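PDB 4OC9: putative O-acetylhomoserine (Thiol)-lyase from Campylobacter jejuni, which probably uses pyridoxal 5'-phosphate to make homocysteine from O-acetylhomoserine and sulfide. Local coordinates for residues A43-N46 with N52-S55; F89-N94 with G217-R222; N101-N106 with E139-Q144; E301-F306 with L404-E409. All coordinates share one frame; numbering follows the deposited sequence.

In the fold
Contacts 2 and 4 are buried, with apolar side-chain packing and no hydrogen bond across them; each is a helix packed on a sheet. Contacts 1 and 3 are only partly buried, and each adds a hydrogen bond to its apolar packing. Contacts 2 and 3 reach the same seven-stranded sheet, at strands 217-221 and 101-105; their centres lie about 18 Å apart. Contact 3 is nested in the chain between the two segments of contact 2. Contact 4 belongs to the separate five-stranded sheet and lies on the other side of the chain's centre from contact 1, about 47 Å away between centres. Contact 1 joins no sheet. It closes a short loop beside the second subunit, which contact 2 also touches.

Contact 1: A43-N46 with N52-S55; sequences ARFN and NIYS
Arg44 NH1 donates a hydrogen bond to the backbone O of Asn52, at 2.8 Å. The N-H...O angle is 139°, so the bond is bent. NH1 lies in the carbonyl plane and meets a lone pair of the oxygen, but that oxygen sits 24° out of the guanidinium plane. The backbone N of Asn52 lies over one face of the guanidinium. The side chain is extended from CG to NE, which carries the charged group from the helix across to the loop. A water accepts weak hydrogen bonds from Arg44 NH1 and Asn52 ND2. The stronger partner of Asn52 ND2 is Gln20 OE1 of the third subunit.

The apolar part centres on Ile53, whose two branches do different work. CD1 lies 3.8 Å from Arg44 CB and also touches the carbonyl oxygen of Arg44. CG2 meets the far end of the Phe45 ring, 3.7 Å from CZ. CG2 is anti to the backbone N of Ile53, while CG1 is beside it (chi1 -64°), so the branches part toward the two helix residues.

The contact closes a short loop after helix 38-45, on the way to helix 60-73. Phe35, ahead of the helix, packs on both Arg44 and Phe45, and Thr382 of the second subunit also lies against Phe45. Next to Ile53, Tyr54 OH is hydrogen-bonded to the pyridoxyl-lysine side chain of the second subunit. The loop held against helix 38-45 therefore runs on into a neighbour's cofactor site, ahead of helix 60-73.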
# COMPACT_ATOMS: atom_id res chain seq x y z
N ALA D 43 -14.08 5.61 -28.85
CA ALA D 43 -12.90 5.50 -29.65
C ALA D 43 -11.88 4.57 -28.99
O ALA D 43 -11.19 3.82 -29.68
CB ALA D 43 -12.30 6.87 -29.92
N ARG D 44 -11.77 4.61 -27.66
CA ARG D 44 -10.83 3.73 -26.95
C ARG D 44 -11.30 2.28 -26.98
O ARG D 44 -10.49 1.38 -27.10
CB ARG D 44 -10.55 4.17 -25.52
CG ARG D 44 -9.77 5.45 -25.46
CD ARG D 44 -9.51 5.91 -24.05
NE ARG D 44 -8.85 7.20 -24.08
CZ ARG D 44 -8.60 7.95 -23.02
NH1 ARG D 44 -8.97 7.57 -21.80
NH2 ARG D 44 -7.99 9.10 -23.18
N PHE D 45 -12.60 2.07 -26.85
CA PHE D 45 -13.14 0.70 -26.90
C PHE D 45 -12.99 0.06 -28.29
O PHE D 45 -13.07 -1.16 -28.39
CB PHE D 45 -14.59 0.64 -26.45
CG PHE D 45 -14.76 0.75 -24.99
CD1 PHE D 45 -14.80 1.96 -24.35
CD2 PHE D 45 -14.91 -0.40 -24.23
CE1 PHE D 45 -14.98 2.03 -22.98
CE2 PHE D 45 -15.11 -0.35 -22.86
CZ PHE D 45 -15.14 0.87 -22.24
N ASN D 46 -12.75 0.88 -29.31
CA ASN D 46 -12.57 0.43 -30.71
C ASN D 46 -11.13 0.39 -31.18
O ASN D 46 -10.87 0.16 -32.35
CB ASN D 46 -13.24 1.38 -31.66
CG ASN D 46 -14.71 1.45 -31.45
OD1 ASN D 46 -15.33 0.53 -30.91
ND2 ASN D 46 -15.30 2.53 -31.92
N ASN D 52 -6.33 5.14 -21.37
CA ASN D 52 -6.91 4.49 -20.20
C ASN D 52 -8.36 4.17 -20.35
O ASN D 52 -9.16 4.99 -20.82
CB ASN D 52 -6.77 5.38 -18.98
CG ASN D 52 -5.33 5.68 -18.65
OD1 ASN D 52 -4.43 4.98 -19.09
ND2 ASN D 52 -5.11 6.71 -17.84
N ILE D 53 -8.70 2.96 -19.91
CA ILE D 53 -10.07 2.46 -19.97
C ILE D 53 -10.53 1.84 -18.65
O ILE D 53 -11.46 2.32 -18.01
CB ILE D 53 -10.23 1.38 -21.05
CG1 ILE D 53 -9.97 1.95 -22.43
CG2 ILE D 53 -11.63 0.80 -20.99
CD1 ILE D 53 -10.02 0.91 -23.56
N TYR D 54 -9.83 0.78 -18.25
CA TYR D 54 -10.13 0.03 -17.04
C TYR D 54 -8.88 -0.72 -16.66
O TYR D 54 -8.25 -1.35 -17.51
CB TYR D 54 -11.28 -0.92 -17.34
CG TYR D 54 -11.78 -1.68 -16.13
CD1 TYR D 54 -12.54 -1.02 -15.14
CD2 TYR D 54 -11.63 -3.05 -16.04
CE1 TYR D 54 -13.05 -1.70 -14.05
CE2 TYR D 54 -12.12 -3.73 -14.95
CZ TYR D 54 -12.85 -3.05 -13.97
OH TYR D 54 -13.35 -3.75 -12.89
N SER D 55 -8.56 -0.67 -15.37
CA SER D 55 -7.33 -1.30 -14.82
C SER D 55 -7.11 -2.77 -15.06
O SER D 55 -5.97 -3.23 -14.95
CB SER D 55 -7.07 -0.91 -13.37
OG SER D 55 -6.85 0.47 -13.31
O HOH W 1 -7.60 8.64 -18.90

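Contact 2: F89-N94 with G217-R222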
# COMPACT_ATOMS: atom_id res chain seq x y z
N PHE D 89 2.12 -18.40 -19.18
CA PHE D 89 0.83 -18.85 -19.71
C PHE D 89 0.36 -17.93 -20.86
O PHE D 89 0.07 -18.41 -21.96
CB PHE D 89 -0.16 -18.99 -18.56
CG PHE D 89 -1.56 -19.15 -18.99
CD1 PHE D 89 -1.94 -20.19 -19.80
CD2 PHE D 89 -2.55 -18.32 -18.44
CE1 PHE D 89 -3.27 -20.35 -20.16
CE2 PHE D 89 -3.87 -18.48 -18.77
CZ PHE D 89 -4.24 -19.50 -19.65
N TYR D 90 0.27 -16.64 -20.59
CA TYR D 90 -0.13 -15.64 -21.59
C TYR D 90 0.75 -15.65 -22.84
O TYR D 90 0.24 -15.48 -23.93
CB TYR D 90 -0.16 -14.26 -20.93
CG TYR D 90 -1.45 -13.94 -20.21
CD1 TYR D 90 -2.17 -14.93 -19.55
CD2 TYR D 90 -1.85 -12.62 -20.02
CE1 TYR D 90 -3.34 -14.64 -18.88
CE2 TYR D 90 -3.00 -12.32 -19.32
CZ TYR D 90 -3.74 -13.33 -18.75
OH TYR D 90 -4.88 -13.05 -18.04
N ALA D 91 2.05 -15.85 -22.67
CA ALA D 91 2.96 -15.87 -23.82
C ALA D 91 2.70 -17.08 -24.74
O ALA D 91 2.64 -16.94 -25.96
CB ALA D 91 4.39 -15.85 -23.38
N LEU D 92 2.48 -18.23 -24.13
CA LEU D 92 2.19 -19.44 -24.88
C LEU D 92 0.81 -19.40 -25.59
O LEU D 92 0.70 -19.64 -26.81
CB LEU D 92 2.30 -20.65 -23.95
CG LEU D 92 3.74 -20.88 -23.43
CD1 LEU D 92 3.79 -21.90 -22.30
CD2 LEU D 92 4.67 -21.28 -24.56
N ILE D 93 -0.25 -19.09 -24.84
CA ILE D 93 -1.60 -19.04 -25.43
C ILE D 93 -1.74 -17.92 -26.44
O ILE D 93 -2.65 -17.98 -27.25
CB ILE D 93 -2.74 -18.95 -24.40
CG1 ILE D 93 -2.63 -17.64 -23.60
CG2 ILE D 93 -2.73 -20.20 -23.52
CD1 ILE D 93 -3.69 -17.47 -22.53
N ASN D 94 -0.87 -16.92 -26.41
CA ASN D 94 -1.01 -15.84 -27.37
C ASN D 94 -0.49 -16.33 -28.71
O ASN D 94 -0.68 -15.68 -29.74
CB ASN D 94 -0.19 -14.62 -26.97
CG ASN D 94 -0.64 -13.36 -27.68
OD1 ASN D 94 -1.83 -13.20 -27.98
ND2 ASN D 94 0.26 -12.43 -27.86
N GLY D 217 4.72 -10.59 -12.90
CA GLY D 217 5.34 -11.08 -14.11
C GLY D 217 5.28 -10.09 -15.26
O GLY D 217 4.59 -9.07 -15.18
N ALA D 218 6.04 -10.36 -16.31
CA ALA D 218 6.02 -9.49 -17.47
C ALA D 218 6.30 -10.21 -18.77
O ALA D 218 7.09 -11.17 -18.80
CB ALA D 218 7.03 -8.38 -17.30
N LEU D 219 5.67 -9.73 -19.84
CA LEU D 219 5.91 -10.29 -21.18
C LEU D 219 6.47 -9.11 -21.95
O LEU D 219 5.83 -8.06 -22.04
CB LEU D 219 4.68 -10.79 -21.93
CG LEU D 219 3.81 -11.89 -21.34
CD1 LEU D 219 2.95 -11.26 -20.25
CD2 LEU D 219 2.91 -12.50 -22.40
N ILE D 220 7.63 -9.31 -22.54
CA ILE D 220 8.28 -8.26 -23.31
C ILE D 220 8.53 -8.71 -24.74
O ILE D 220 8.99 -9.84 -24.98
CB ILE D 220 9.62 -7.93 -22.66
CG1 ILE D 220 9.40 -7.60 -21.18
CG2 ILE D 220 10.28 -6.78 -23.39
CD1 ILE D 220 10.68 -7.35 -20.43
N GLU D 221 8.23 -7.85 -25.71
CA GLU D 221 8.44 -8.23 -27.10
C GLU D 221 9.55 -7.40 -27.73
O GLU D 221 9.76 -6.21 -27.40
CB GLU D 221 7.17 -8.11 -27.95
CG GLU D 221 6.75 -6.71 -28.38
CD GLU D 221 5.47 -6.73 -29.22
OE1 GLU D 221 5.57 -6.51 -30.45
OE2 GLU D 221 4.38 -7.09 -28.70
N ARG D 222 10.29 -8.03 -28.64
CA ARG D 222 11.38 -7.33 -29.31
C ARG D 222 10.88 -6.35 -30.33
O ARG D 222 9.69 -6.33 -30.70
CB ARG D 222 12.25 -8.30 -30.11
CG ARG D 222 11.57 -9.00 -31.30
CD ARG D 222 12.59 -9.78 -32.15
NE ARG D 222 12.03 -10.60 -33.25
CZ ARG D 222 11.84 -10.19 -34.50
NH1 ARG D 222 12.09 -8.94 -34.88
NH2 ARG D 222 11.35 -11.04 -35.38
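Leu219 meets Tyr90 and Ala91 through a single methyl group, CD2. Its strand begins at Gly217, whose backbone is hydrogen-bonded to Val81 of the edge strand 77-81.

Two residues on, Leu219 has its CB directed toward helix 84-93. CG lies beside the backbone N and anti to the carbonyl carbon (chi1 -59°). The second torsion (chi2 77° to CD1) leaves CD2 roughly anti to CA, and this methyl reaches out to the helix. It rests against the helix backbone, 3.5 Å from Ala91 N and 3.7 Å from Ala91 CA. The same CD2 lies 3.8 Å from Ala91 CB and 3.8 Å from Tyr90 CB. It therefore sits where two consecutive helix residues join. The Tyr90 ring turns away from the strand, and its OH is hydrogen-bonded to Ala272 N.

This is helix-on-sheet packing in the large PLP-binding domain of a fold type I enzyme. Its central sheet is mixed, and strand 217-221 runs antiparallel to both neighbours. Helix 84-93 follows strand 77-81 in the chain and packs on the sheet at the adjacent strand.

Ile220, next in the strand, faces helix 60-73 on the other face of the sheet. It packs there on Leu69, Ala70 and Glu73.

Contact 3: N101-N106 with E139-Q144; sequences NVAYSN and EKVIDQ
Asn101 and Asp143 reach toward each other from opposite directions, one from a strand and the other from the loop after a helix. Asn101 ND2 donates a hydrogen bond to Asp143 OD1 at 3.2 Å, with an N-H...O angle of 150°. The amide and carboxylate planes are turned 70° apart. OD1 lies almost in the amide plane of Asn101, though the bond is somewhat bent. The carboxylate is met differently: ND2 approaches OD1 from above its plane, 35° out of it.

Ala103, two residues further along the strand, also has its CB toward the second segment. That CB meets Val141 CG2 at 4.3 Å, a loose apolar contact beside the polar pair. Val141 lies in the region where helix 136-141 gives way to the loop. The contact thus lays this region and the loop behind it over strand 101-105, an inner strand of the seven-stranded sheet. That loop leads straight into strand 146-152, a neighbour of 101-105 in the sheet.

Each polar group has further partners. Asn101 OD1 is hydrogen-bonded to Thr146 OG1, so both ends of the amide are used and its rotation is probably fixed. The same hydroxyl oxygen is hydrogen-bonded to Asp143 N, so Thr146 ties both residues. Asp143 OD1 also accepts from Asn145 N, and OD2 forms a salt bridge with Arg128 NH1. With an arginine, an amide and a backbone N-H around it, Asp143 is probably held as a carboxylate anion.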
# COMPACT_ATOMS: atom_id res chain seq x y z
N ASN D 101 0.98 -27.27 -30.91
CA ASN D 101 1.95 -27.77 -29.97
C ASN D 101 3.02 -26.72 -29.74
O ASN D 101 3.17 -25.77 -30.53
CB ASN D 101 2.54 -29.10 -30.45
CG ASN D 101 3.39 -28.97 -31.68
OD1 ASN D 101 4.55 -28.58 -31.60
ND2 ASN D 101 2.89 -29.47 -32.79
N VAL D 102 3.74 -26.89 -28.64
CA VAL D 102 4.81 -25.97 -28.29
C VAL D 102 5.98 -26.81 -27.88
O VAL D 102 5.81 -27.86 -27.25
CB VAL D 102 4.46 -24.99 -27.13
CG1 VAL D 102 3.28 -24.09 -27.52
CG2 VAL D 102 4.12 -25.74 -25.84
N ALA D 103 7.17 -26.33 -28.21
CA ALA D 103 8.42 -27.00 -27.87
C ALA D 103 8.99 -26.34 -26.61
O ALA D 103 9.10 -25.10 -26.55
CB ALA D 103 9.42 -26.90 -29.00
N TYR D 104 9.39 -27.15 -25.63
CA TYR D 104 9.92 -26.60 -24.41
C TYR D 104 11.16 -27.33 -23.88
O TYR D 104 11.29 -28.54 -24.00
CB TYR D 104 8.83 -26.63 -23.33
CG TYR D 104 8.48 -28.01 -22.80
CD1 TYR D 104 7.68 -28.89 -23.52
CD2 TYR D 104 8.91 -28.41 -21.54
CE1 TYR D 104 7.36 -30.15 -23.02
CE2 TYR D 104 8.57 -29.65 -21.03
CZ TYR D 104 7.80 -30.52 -21.78
OH TYR D 104 7.49 -31.74 -21.26
N SER D 105 12.04 -26.57 -23.29
CA SER D 105 13.26 -27.09 -22.71
C SER D 105 13.00 -28.04 -21.54
O SER D 105 12.09 -27.83 -20.72
CB SER D 105 14.16 -25.91 -22.24
OG SER D 105 15.29 -26.37 -21.54
N ASN D 106 13.82 -29.07 -21.46
CA ASN D 106 13.71 -30.08 -20.42
C ASN D 106 14.34 -29.57 -19.13
O ASN D 106 14.32 -30.25 -18.10
CB ASN D 106 14.39 -31.38 -20.85
CG ASN D 106 15.90 -31.25 -21.04
OD1 ASN D 106 16.45 -30.16 -21.26
ND2 ASN D 106 16.57 -32.37 -21.01
N GLU D 139 14.87 -29.79 -33.52
CA GLU D 139 14.43 -29.94 -34.95
C GLU D 139 13.43 -31.07 -35.07
O GLU D 139 12.43 -30.99 -35.76
CB GLU D 139 15.61 -30.34 -35.81
CG GLU D 139 16.70 -29.31 -35.98
CD GLU D 139 16.47 -28.24 -37.05
OE1 GLU D 139 15.33 -28.12 -37.50
OE2 GLU D 139 17.46 -27.53 -37.44
N LYS D 140 13.77 -32.16 -34.41
CA LYS D 140 12.98 -33.37 -34.37
C LYS D 140 11.51 -33.22 -33.96
O LYS D 140 10.65 -33.82 -34.57
CB LYS D 140 13.66 -34.34 -33.41
CG LYS D 140 12.97 -35.69 -33.24
CD LYS D 140 13.75 -36.60 -32.30
CE LYS D 140 13.08 -37.96 -32.17
NZ LYS D 140 13.85 -38.87 -31.28
N VAL D 141 11.24 -32.44 -32.92
CA VAL D 141 9.86 -32.26 -32.46
C VAL D 141 9.08 -31.16 -33.17
O VAL D 141 7.87 -31.01 -32.94
CB VAL D 141 9.78 -32.07 -30.94
CG1 VAL D 141 10.28 -33.32 -30.22
CG2 VAL D 141 10.53 -30.81 -30.48
N ILE D 142 9.73 -30.42 -34.06
CA ILE D 142 9.05 -29.34 -34.80
C ILE D 142 8.23 -29.78 -36.00
O ILE D 142 8.66 -30.64 -36.78
CB ILE D 142 10.07 -28.31 -35.30
CG1 ILE D 142 10.72 -27.61 -34.09
CG2 ILE D 142 9.40 -27.27 -36.18
CD1 ILE D 142 11.78 -26.59 -34.45
N ASP D 143 7.03 -29.21 -36.12
CA ASP D 143 6.14 -29.48 -37.26
C ASP D 143 5.45 -28.14 -37.60
O ASP D 143 5.78 -27.11 -37.00
CB ASP D 143 5.18 -30.67 -37.05
CG ASP D 143 4.12 -30.40 -36.04
OD1 ASP D 143 3.75 -29.23 -35.83
OD2 ASP D 143 3.56 -31.39 -35.52
N GLN D 144 4.48 -28.12 -38.50
CA GLN D 144 3.86 -26.86 -38.88
C GLN D 144 2.88 -26.33 -37.85
O GLN D 144 2.35 -25.21 -38.00
CB GLN D 144 3.12 -27.02 -40.21
CG GLN D 144 2.76 -25.68 -40.90
CD GLN D 144 3.98 -24.96 -41.48
OE1 GLN D 144 5.05 -25.55 -41.58
NE2 GLN D 144 3.80 -23.71 -41.94

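Contact 4: E301-F306 with L404-E409; sequences EKVANF and LSIGLE
Val303 packs against Ile406 and Leu404 where a long helix lies on a sheet. The sheet is the mixed five-stranded one of the smaller, C-terminal domain of a fold type I PLP enzyme. Val303 belongs to helix 276-309, and Leu404 to strand 401-405, the middle strand of that sheet. Ile406 follows just after the strand.

Val303 has the most surface buried here. Its CB points toward the second segment, and both of its methyl groups are used. CG1 lies 4.0 Å from Ile406 CD1, and CG2 lies 4.2 Å from the same atom. The isoleucine methyl is therefore shared between the two branches of the valine. The two side chains reach toward each other tip to tip. No hydrogen bond joins the segments, and the contact is wholly apolar.

Ile406 is the main partner on the other side. Its side chain also touches Asn299 and Ala300, in the preceding turn of the same helix, and its backbone O accepts a hydrogen bond from His296 ND1, so helix 276-309 also holds this residue by a polar link.

Leu404 adds a smaller share: it meets the helix with one methyl and packs on Leu343 and Phe345 of the adjacent strand 342-346. Leu418 of helix 411-422 touches Val303 as well, so a second helix joins the packing.

CG1 of Val303 is anti to the backbone N (chi1 171°), and from there it touches both partners: besides Ile406 CD1, it lies 4.2 Å from Leu404 CD1.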
# COMPACT_ATOMS: atom_id res chain seq x y z
N GLU D 301 29.38 -16.31 -5.97
CA GLU D 301 30.67 -16.83 -6.40
C GLU D 301 31.52 -17.27 -5.23
O GLU D 301 32.10 -18.35 -5.28
CB GLU D 301 31.38 -15.83 -7.28
CG GLU D 301 32.62 -16.39 -7.93
CD GLU D 301 33.05 -15.43 -9.09
OE1 GLU D 301 34.24 -15.23 -9.52
OE2 GLU D 301 32.08 -14.84 -9.64
N LYS D 302 31.57 -16.47 -4.17
CA LYS D 302 32.35 -16.82 -2.99
C LYS D 302 31.80 -18.06 -2.30
O LYS D 302 32.56 -18.94 -1.90
CB LYS D 302 32.39 -15.71 -2.04
CG LYS D 302 33.15 -14.53 -2.61
CD LYS D 302 33.04 -13.33 -1.67
CE LYS D 302 33.76 -12.13 -2.25
NZ LYS D 302 33.53 -10.97 -1.35
N VAL D 303 30.48 -18.15 -2.22
CA VAL D 303 29.84 -19.31 -1.63
C VAL D 303 30.14 -20.53 -2.53
O VAL D 303 30.43 -21.62 -2.04
CB VAL D 303 28.31 -19.12 -1.48
CG1 VAL D 303 27.61 -20.40 -1.07
CG2 VAL D 303 28.02 -18.02 -0.48
N ALA D 304 30.06 -20.35 -3.83
CA ALA D 304 30.33 -21.45 -4.75
C ALA D 304 31.75 -21.98 -4.59
O ALA D 304 31.96 -23.20 -4.50
CB ALA D 304 30.10 -21.01 -6.18
N ASN D 305 32.72 -21.08 -4.54
CA ASN D 305 34.12 -21.47 -4.36
C ASN D 305 34.34 -22.23 -3.05
O ASN D 305 35.11 -23.18 -2.98
CB ASN D 305 35.06 -20.26 -4.45
CG ASN D 305 35.10 -19.66 -5.84
OD1 ASN D 305 34.80 -20.33 -6.82
ND2 ASN D 305 35.52 -18.41 -5.93
N PHE D 306 33.68 -21.76 -1.99
CA PHE D 306 33.76 -22.39 -0.67
C PHE D 306 33.19 -23.78 -0.72
O PHE D 306 33.80 -24.71 -0.22
CB PHE D 306 33.02 -21.55 0.37
CG PHE D 306 32.68 -22.32 1.62
CD1 PHE D 306 33.61 -22.54 2.61
CD2 PHE D 306 31.42 -22.81 1.79
CE1 PHE D 306 33.27 -23.26 3.74
CE2 PHE D 306 31.07 -23.51 2.91
CZ PHE D 306 32.01 -23.76 3.88
N LEU D 404 20.29 -23.15 -3.49
CA LEU D 404 20.44 -21.99 -2.67
C LEU D 404 20.17 -20.74 -3.46
O LEU D 404 20.47 -20.66 -4.62
CB LEU D 404 21.88 -21.83 -2.17
CG LEU D 404 22.53 -22.92 -1.32
CD1 LEU D 404 23.89 -22.42 -0.90
CD2 LEU D 404 21.69 -23.24 -0.09
N SER D 405 19.57 -19.76 -2.80
CA SER D 405 19.31 -18.46 -3.40
C SER D 405 20.22 -17.56 -2.54
O SER D 405 19.93 -17.32 -1.35
CB SER D 405 17.87 -18.01 -3.29
OG SER D 405 17.76 -16.70 -3.83
N ILE D 406 21.28 -17.04 -3.14
CA ILE D 406 22.22 -16.22 -2.42
C ILE D 406 21.74 -14.79 -2.29
O ILE D 406 21.47 -14.11 -3.28
CB ILE D 406 23.61 -16.26 -3.04
CG1 ILE D 406 24.08 -17.71 -3.25
CG2 ILE D 406 24.61 -15.50 -2.16
CD1 ILE D 406 24.16 -18.54 -2.00
N GLY D 407 21.65 -14.34 -1.04
CA GLY D 407 21.17 -13.00 -0.71
C GLY D 407 22.21 -11.92 -0.69
O GLY D 407 23.27 -12.06 -1.28
N LEU D 408 21.88 -10.83 -0.00
CA LEU D 408 22.77 -9.66 0.08
C LEU D 408 23.53 -9.58 1.39
O LEU D 408 24.17 -8.58 1.63
CB LEU D 408 21.97 -8.38 -0.11
CG LEU D 408 21.16 -8.24 -1.41
CD1 LEU D 408 20.38 -6.94 -1.37
CD2 LEU D 408 22.06 -8.29 -2.62
N GLU D 409 23.43 -10.62 2.23
CA GLU D 409 24.14 -10.61 3.51
C GLU D 409 25.67 -10.63 3.30
O GLU D 409 26.17 -10.78 2.18
CB GLU D 409 23.83 -11.82 4.40
CG GLU D 409 22.38 -12.14 4.76
CD GLU D 409 21.61 -12.93 3.71
OE1 GLU D 409 22.07 -13.14 2.57
OE2 GLU D 409 20.52 -13.42 4.06